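Local atomic coordinates of protein BA42 (Bizionia argentinensis, PDB entry 4OA3), a protein that is of unknown function but consists of a stand-alone TPM domain that binds calcium ions. Residues K26-E31 against M123-Y128; I32-E37 against N141-G146. All coordinates share one frame; numbering follows the deposited sequence.

Contact 1: K26-E31 against M123-Y128; sequences KNTSGE and MALAKY. With CA (calcium ion), chain C; CA (calcium ion), chain B.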
loop_
_atom_site.group_PDB
_atom_site.type_symbol
_atom_site.label_atom_id
_atom_site.label_comp_id
_atom_site.label_asym_id
_atom_site.label_seq_id
_atom_site.Cartn_x
_atom_site.Cartn_y
_atom_site.Cartn_z
ATOM N N LYS A 26 -13.169 1.359 2.272
ATOM C CA LYS A 26 -14.632 1.186 2.292
ATOM C C LYS A 26 -15.022 0.073 1.288
ATOM O O LYS A 26 -16.194 -0.290 1.231
ATOM C CB LYS A 26 -15.338 2.476 1.918
ATOM C CG LYS A 26 -15.165 3.600 2.916
ATOM C CD LYS A 26 -15.813 4.860 2.369
ATOM C CE LYS A 26 -15.552 6.056 3.231
ATOM N NZ LYS A 26 -15.695 7.326 2.466
ATOM N N ASN A 27 -14.075 -0.431 0.470
ATOM C CA ASN A 27 -14.337 -1.503 -0.507
ATOM C C ASN A 27 -13.863 -2.852 -0.030
ATOM O O ASN A 27 -14.260 -3.890 -0.582
ATOM C CB ASN A 27 -13.611 -1.200 -1.815
ATOM C CG ASN A 27 -14.137 0.007 -2.519
ATOM O OD1 ASN A 27 -15.335 0.309 -2.464
ATOM N ND2 ASN A 27 -13.292 0.670 -3.292
ATOM N N THR A 28 -13.020 -2.868 0.980
ATOM C CA THR A 28 -12.445 -4.119 1.485
ATOM C C THR A 28 -12.201 -4.038 2.978
ATOM O O THR A 28 -12.099 -2.933 3.507
ATOM C CB THR A 28 -11.086 -4.373 0.778
ATOM O OG1 THR A 28 -10.520 -5.603 1.226
ATOM C CG2 THR A 28 -10.070 -3.226 1.017
ATOM N N SER A 29 -12.093 -5.198 3.640
ATOM C CA SER A 29 -11.671 -5.264 5.032
ATOM C C SER A 29 -10.124 -5.195 5.089
ATOM O O SER A 29 -9.563 -5.072 6.180
ATOM C CB SER A 29 -12.142 -6.532 5.715
ATOM O OG SER A 29 -11.471 -7.661 5.197
ATOM N N GLY A 30 -9.443 -5.247 3.944
ATOM C CA GLY A 30 -8.002 -5.072 3.903
ATOM C C GLY A 30 -7.594 -3.672 4.341
ATOM O O GLY A 30 -8.387 -2.721 4.296
ATOM N N GLU A 31 -6.372 -3.574 4.847
ATOM C CA GLU A 31 -5.842 -2.317 5.361
ATOM C C GLU A 31 -4.613 -1.934 4.594
ATOM O O GLU A 31 -3.767 -2.798 4.350
ATOM C CB GLU A 31 -5.529 -2.462 6.821
ATOM C CG GLU A 31 -6.765 -2.678 7.696
ATOM C CD GLU A 31 -7.439 -1.415 8.187
ATOM O OE1 GLU A 31 -6.732 -0.386 8.331
ATOM O OE2 GLU A 31 -8.678 -1.432 8.418
ATOM N N MET A 123 -9.695 -2.608 -4.673
ATOM C CA MET A 123 -10.554 -3.408 -5.575
ATOM C C MET A 123 -10.036 -4.854 -5.660
ATOM O O MET A 123 -10.832 -5.791 -5.674
ATOM C CB MET A 123 -10.571 -2.818 -6.995
ATOM C CG MET A 123 -11.003 -1.379 -7.117
ATOM S SD MET A 123 -12.728 -1.187 -7.524
ATOM C CE MET A 123 -13.408 -1.459 -5.879
ATOM N N ALA A 124 -8.712 -5.048 -5.683
ATOM C CA ALA A 124 -8.151 -6.412 -5.685
ATOM C C ALA A 124 -8.429 -7.121 -4.383
ATOM O O ALA A 124 -8.871 -8.268 -4.357
ATOM C CB ALA A 124 -6.650 -6.349 -5.905
ATOM N N LEU A 125 -8.185 -6.443 -3.265
ATOM C CA LEU A 125 -8.444 -7.021 -1.952
ATOM C C LEU A 125 -9.908 -7.320 -1.740
ATOM O O LEU A 125 -10.230 -8.310 -1.074
ATOM C CB LEU A 125 -7.942 -6.085 -0.852
ATOM C CG LEU A 125 -6.418 -6.004 -0.766
ATOM C CD1 LEU A 125 -6.019 -4.775 0.062
ATOM C CD2 LEU A 125 -5.826 -7.278 -0.175
ATOM N N ALA A 126 -10.792 -6.490 -2.318
ATOM C CA ALA A 126 -12.245 -6.685 -2.172
ATOM C C ALA A 126 -12.700 -8.049 -2.680
ATOM O O ALA A 126 -13.661 -8.598 -2.145
ATOM C CB ALA A 126 -12.995 -5.594 -2.914
ATOM N N LYS A 127 -11.979 -8.602 -3.647
ATOM C CA LYS A 127 -12.316 -9.898 -4.221
ATOM C C LYS A 127 -12.272 -10.985 -3.184
ATOM O O LYS A 127 -13.130 -11.862 -3.161
ATOM C CB LYS A 127 -11.391 -10.218 -5.396
ATOM C CG LYS A 127 -11.634 -11.574 -6.009
ATOM C CD LYS A 127 -11.055 -11.654 -7.384
ATOM C CE LYS A 127 -11.073 -13.101 -7.842
ATOM N NZ LYS A 127 -10.775 -13.198 -9.297
ATOM N N TYR A 128 -11.256 -10.940 -2.309
ATOM C CA TYR A 128 -11.045 -11.934 -1.269
ATOM C C TYR A 128 -11.443 -11.512 0.140
ATOM O O TYR A 128 -11.608 -12.369 1.008
ATOM C CB TYR A 128 -9.552 -12.293 -1.254
ATOM C CG TYR A 128 -9.102 -12.923 -2.555
ATOM C CD1 TYR A 128 -9.163 -14.295 -2.740
ATOM C CD2 TYR A 128 -8.575 -12.150 -3.580
ATOM C CE1 TYR A 128 -8.802 -14.876 -3.951
ATOM C CE2 TYR A 128 -8.210 -12.718 -4.802
ATOM C CZ TYR A 128 -8.277 -14.092 -4.961
ATOM O OH TYR A 128 -7.923 -14.694 -6.148
HETATM CA CA CA C . -10.960 -1.701 8.011
HETATM CA CA CA B . -6.521 1.905 7.763
HETATM O O HOH W 1 -10.606 -1.930 5.669
HETATM O O HOH W 2 -10.388 -4.042 8.430
HETATM O O HOH W 3 -4.250 1.705 7.012
HETATM O O HOH W 4 -10.772 0.747 7.655
#

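Contact 2: I32-E37 against N141-G146; sequences IRVHLE and NTISKG. With CA (calcium ion), chain B.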
loop_
_atom_site.group_PDB
_atom_site.type_symbol
_atom_site.label_atom_id
_atom_site.label_comp_id
_atom_site.label_asym_id
_atom_site.label_seq_id
_atom_site.Cartn_x
_atom_site.Cartn_y
_atom_site.Cartn_z
ATOM N N ILE A 32 -4.511 -0.687 4.176
ATOM C CA ILE A 32 -3.424 -0.229 3.313
ATOM C C ILE A 32 -2.620 0.881 3.942
ATOM O O ILE A 32 -3.185 1.817 4.468
ATOM C CB ILE A 32 -3.991 0.261 1.943
ATOM C CG1 ILE A 32 -4.730 -0.861 1.228
ATOM C CG2 ILE A 32 -2.864 0.848 1.068
ATOM C CD1 ILE A 32 -5.687 -0.387 0.200
ATOM N N ARG A 33 -1.269 0.792 3.879
ATOM C CA ARG A 33 -0.400 1.910 4.230
ATOM C C ARG A 33 0.675 2.092 3.194
ATOM O O ARG A 33 1.034 1.147 2.469
ATOM C CB ARG A 33 0.292 1.757 5.590
ATOM C CG ARG A 33 -0.707 1.697 6.733
ATOM C CD ARG A 33 -0.073 1.871 8.096
ATOM N NE ARG A 33 0.451 3.229 8.229
ATOM C CZ ARG A 33 1.240 3.628 9.208
ATOM N NH1 ARG A 33 1.617 2.778 10.150
ATOM N NH2 ARG A 33 1.672 4.875 9.245
ATOM N N VAL A 34 1.168 3.311 3.102
ATOM C CA VAL A 34 2.298 3.701 2.281
ATOM C C VAL A 34 3.447 4.052 3.204
ATOM O O VAL A 34 3.242 4.731 4.220
ATOM C CB VAL A 34 1.947 4.906 1.396
ATOM C CG1 VAL A 34 3.154 5.458 0.642
ATOM C CG2 VAL A 34 0.844 4.551 0.410
ATOM N N HIS A 35 4.665 3.610 2.828
ATOM C CA HIS A 35 5.885 4.017 3.523
ATOM C C HIS A 35 6.828 4.567 2.476
ATOM O O HIS A 35 7.063 3.918 1.448
ATOM C CB HIS A 35 6.579 2.876 4.242
ATOM C CG HIS A 35 7.926 3.239 4.818
ATOM N ND1 HIS A 35 8.056 3.778 6.092
ATOM C CD2 HIS A 35 9.163 3.063 4.297
ATOM C CE1 HIS A 35 9.368 3.873 6.303
ATOM N NE2 HIS A 35 10.055 3.475 5.264
ATOM N N LEU A 36 7.361 5.751 2.735
ATOM C CA LEU A 36 8.324 6.383 1.853
ATOM C C LEU A 36 9.674 6.506 2.551
ATOM O O LEU A 36 9.744 6.904 3.710
ATOM C CB LEU A 36 7.858 7.790 1.480
ATOM C CG LEU A 36 6.418 7.904 0.869
ATOM C CD1 LEU A 36 6.079 9.352 0.529
ATOM C CD2 LEU A 36 6.261 7.061 -0.377
ATOM N N GLU A 37 10.746 6.226 1.804
ATOM C CA GLU A 37 12.097 6.501 2.284
ATOM C C GLU A 37 12.984 6.763 1.081
ATOM O O GLU A 37 12.614 6.471 -0.055
ATOM C CB GLU A 37 12.637 5.442 3.238
ATOM C CG GLU A 37 12.868 4.068 2.639
ATOM C CD GLU A 37 13.167 3.010 3.692
ATOM O OE1 GLU A 37 12.746 3.172 4.865
ATOM O OE2 GLU A 37 13.747 1.964 3.318
ATOM N N ASN A 141 -3.978 5.379 8.599
ATOM C CA ASN A 141 -3.877 5.661 7.169
ATOM C C ASN A 141 -2.738 6.639 6.884
ATOM O O ASN A 141 -2.459 6.891 5.725
ATOM C CB ASN A 141 -5.179 6.200 6.647
ATOM C CG ASN A 141 -6.348 5.254 6.799
ATOM O OD1 ASN A 141 -6.221 4.062 7.071
ATOM N ND2 ASN A 141 -7.534 5.802 6.487
ATOM N N THR A 142 -2.058 7.102 7.940
ATOM C CA THR A 142 -0.896 8.004 7.867
ATOM C C THR A 142 0.158 7.449 6.947
ATOM O O THR A 142 0.477 6.256 7.057
ATOM C CB THR A 142 -0.214 8.038 9.271
ATOM O OG1 THR A 142 -1.177 8.072 10.290
ATOM C CG2 THR A 142 0.744 9.190 9.472
ATOM N N ILE A 143 0.837 8.317 6.184
ATOM C CA ILE A 143 1.970 7.875 5.378
ATOM C C ILE A 143 3.151 7.779 6.344
ATOM O O ILE A 143 3.455 8.738 7.078
ATOM C CB ILE A 143 2.264 8.851 4.226
ATOM C CG1 ILE A 143 1.036 8.914 3.284
ATOM C CG2 ILE A 143 3.543 8.420 3.433
ATOM C CD1 ILE A 143 1.247 9.745 2.088
ATOM N N SER A 144 3.784 6.623 6.377
ATOM C CA SER A 144 4.926 6.398 7.231
ATOM C C SER A 144 6.145 6.916 6.476
ATOM O O SER A 144 6.340 6.637 5.278
ATOM C CB SER A 144 5.043 4.904 7.529
ATOM O OG SER A 144 6.316 4.579 8.055
ATOM N N LYS A 145 6.969 7.709 7.166
ATOM C CA LYS A 145 8.198 8.235 6.576
ATOM C C LYS A 145 9.433 7.758 7.333
ATOM O O LYS A 145 9.445 7.804 8.550
ATOM C CB LYS A 145 8.135 9.755 6.520
ATOM C CG LYS A 145 6.987 10.231 5.643
ATOM C CD LYS A 145 7.358 11.455 4.827
ATOM C CE LYS A 145 6.229 11.885 3.932
ATOM N NZ LYS A 145 5.033 12.281 4.704
ATOM N N GLY A 146 10.414 7.253 6.584
ATOM C CA GLY A 146 11.696 6.759 7.114
ATOM C C GLY A 146 12.869 7.331 6.317
ATOM O O GLY A 146 12.649 8.195 5.436
ATOM O OXT GLY A 146 14.015 6.895 6.561
HETATM CA CA CA B . -6.521 1.905 7.763
HETATM O O HOH W 3 -4.250 1.705 7.012
HETATM O O HOH W 5 -0.368 5.156 4.674
#

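Contact 1: K26-E31 against M123-Y128
Thr-28 points from the loop that follows helix 11-24 into the backbone of helix 110-128 at Leu-125 and Ala-126. Its CB comes first, 3.8 Å from Ala-126 N. From there the side chain forks. The methyl CG2 lies between the backbone N and the carbonyl carbon of its own residue and rests on Leu-125 CB, while OG1 is anti to the backbone N (chi1 -179°) and comes within 3.3 Å of that same CB. The hydroxyl is satisfied twice: Thr-28 OG1 accepts the amide of Gly-30 N at 2.9 Å, nearly straight at 167°, which closes an ST turn, and it also hydrogen-bonds to Phe-129 O, just beyond the helical segment. An alanine here would probably leave Gly-30 N and Phe-129 O without this mate and open a gap against Leu-125 CB.

Around this centre the packing is apolar or weakly polar. Asn-27 O sits 3.2 Å from Ala-126 CB, and the doubly bent chain of Met-123 brings its methyl CE to Asn-27 ND2. Leu-125 CD1 packs against Gly-30, 4.3 Å from its CA, where a side chain would collide with it.

Beyond the turn, Glu-31 faces away from the helix and bridges two calcium ions, one with OE1 and the other, at 2.3 Å, with OE2. Water 1 on the second ion lies close to Thr-28 O and Gly-30 O, and water 2 close to Ser-29 O. Thus Thr-28 packs the loop on the helix and bonds it to the residue that follows, while the loop carbonyls on the metal side form a second shell; the turn probably helps to fix the backbone that presents Glu-31.

Contact 2: I32-E37 against N141-G146
Arg-33 and Thr-142 lie side by side with their side chains pointing the same way, and the guanidinium turns its edge to the threonine carbonyl. Two nitrogens grip that one oxygen: Arg-33 NH2 reaches Thr-142 O at 2.9 Å, from above the carbonyl plane, and NE at 3.2 Å, within it. The bend at chi3 (67°) places NE within reach of Thr-142 O.

Two residues on, the ring of His-35 is held at both nitrogens. Ser-144 OG meets ND1 at 2.7 Å, near the ring plane, while NE2 donates to Glu-37 OE1, also at 2.7 Å and only 4° out of that plane. Together these bonds fix the rotation of the imidazole. Glu-37 is itself secured by Arg-47 and Tyr-69.

On the other face of the sheet, Ile-143 lies side by side with Val-34, its CG2 facing Val-34 CG1, and crosses Leu-36, with that CG2 3.9 Å from Leu-36 CG. The main chains are joined by Ser-144 N to Val-34 O, Leu-36 N to Ser-144 O and Gly-146 N to Leu-36 O (3.0 Å), and water 5 links Val-34 N to Asn-141 O.

This is the bonding of parallel beta strands: the C-terminal strand 144-145 forms an edge of the mixed sheet of the TPM domain, and Asn-141, just before it, binds a calcium ion through OD1.

Overall arrangement
The two contacts interlock along the chain: segments 26-31 and 32-37 are consecutive, and their partners 123-128 and 141-146 follow in the same order about a hundred residues later. Their centres are about 19 Å apart, on opposite sides of the centre of the chain. Strand 31-37 joins them, since contact 1 ends at its start and contact 2 runs along the rest, and Leu-125 CD1 packs on Ile-32 CG1 at 4.3 Å. A calcium ion is also shared, bound by Glu-31 of contact 1 and Asn-141 of contact 2, and water 3, a ligand of the same ion, donates to Ile-32 O. The metal thus ties the beginning of the strand to the residues leading into the C-terminal strand.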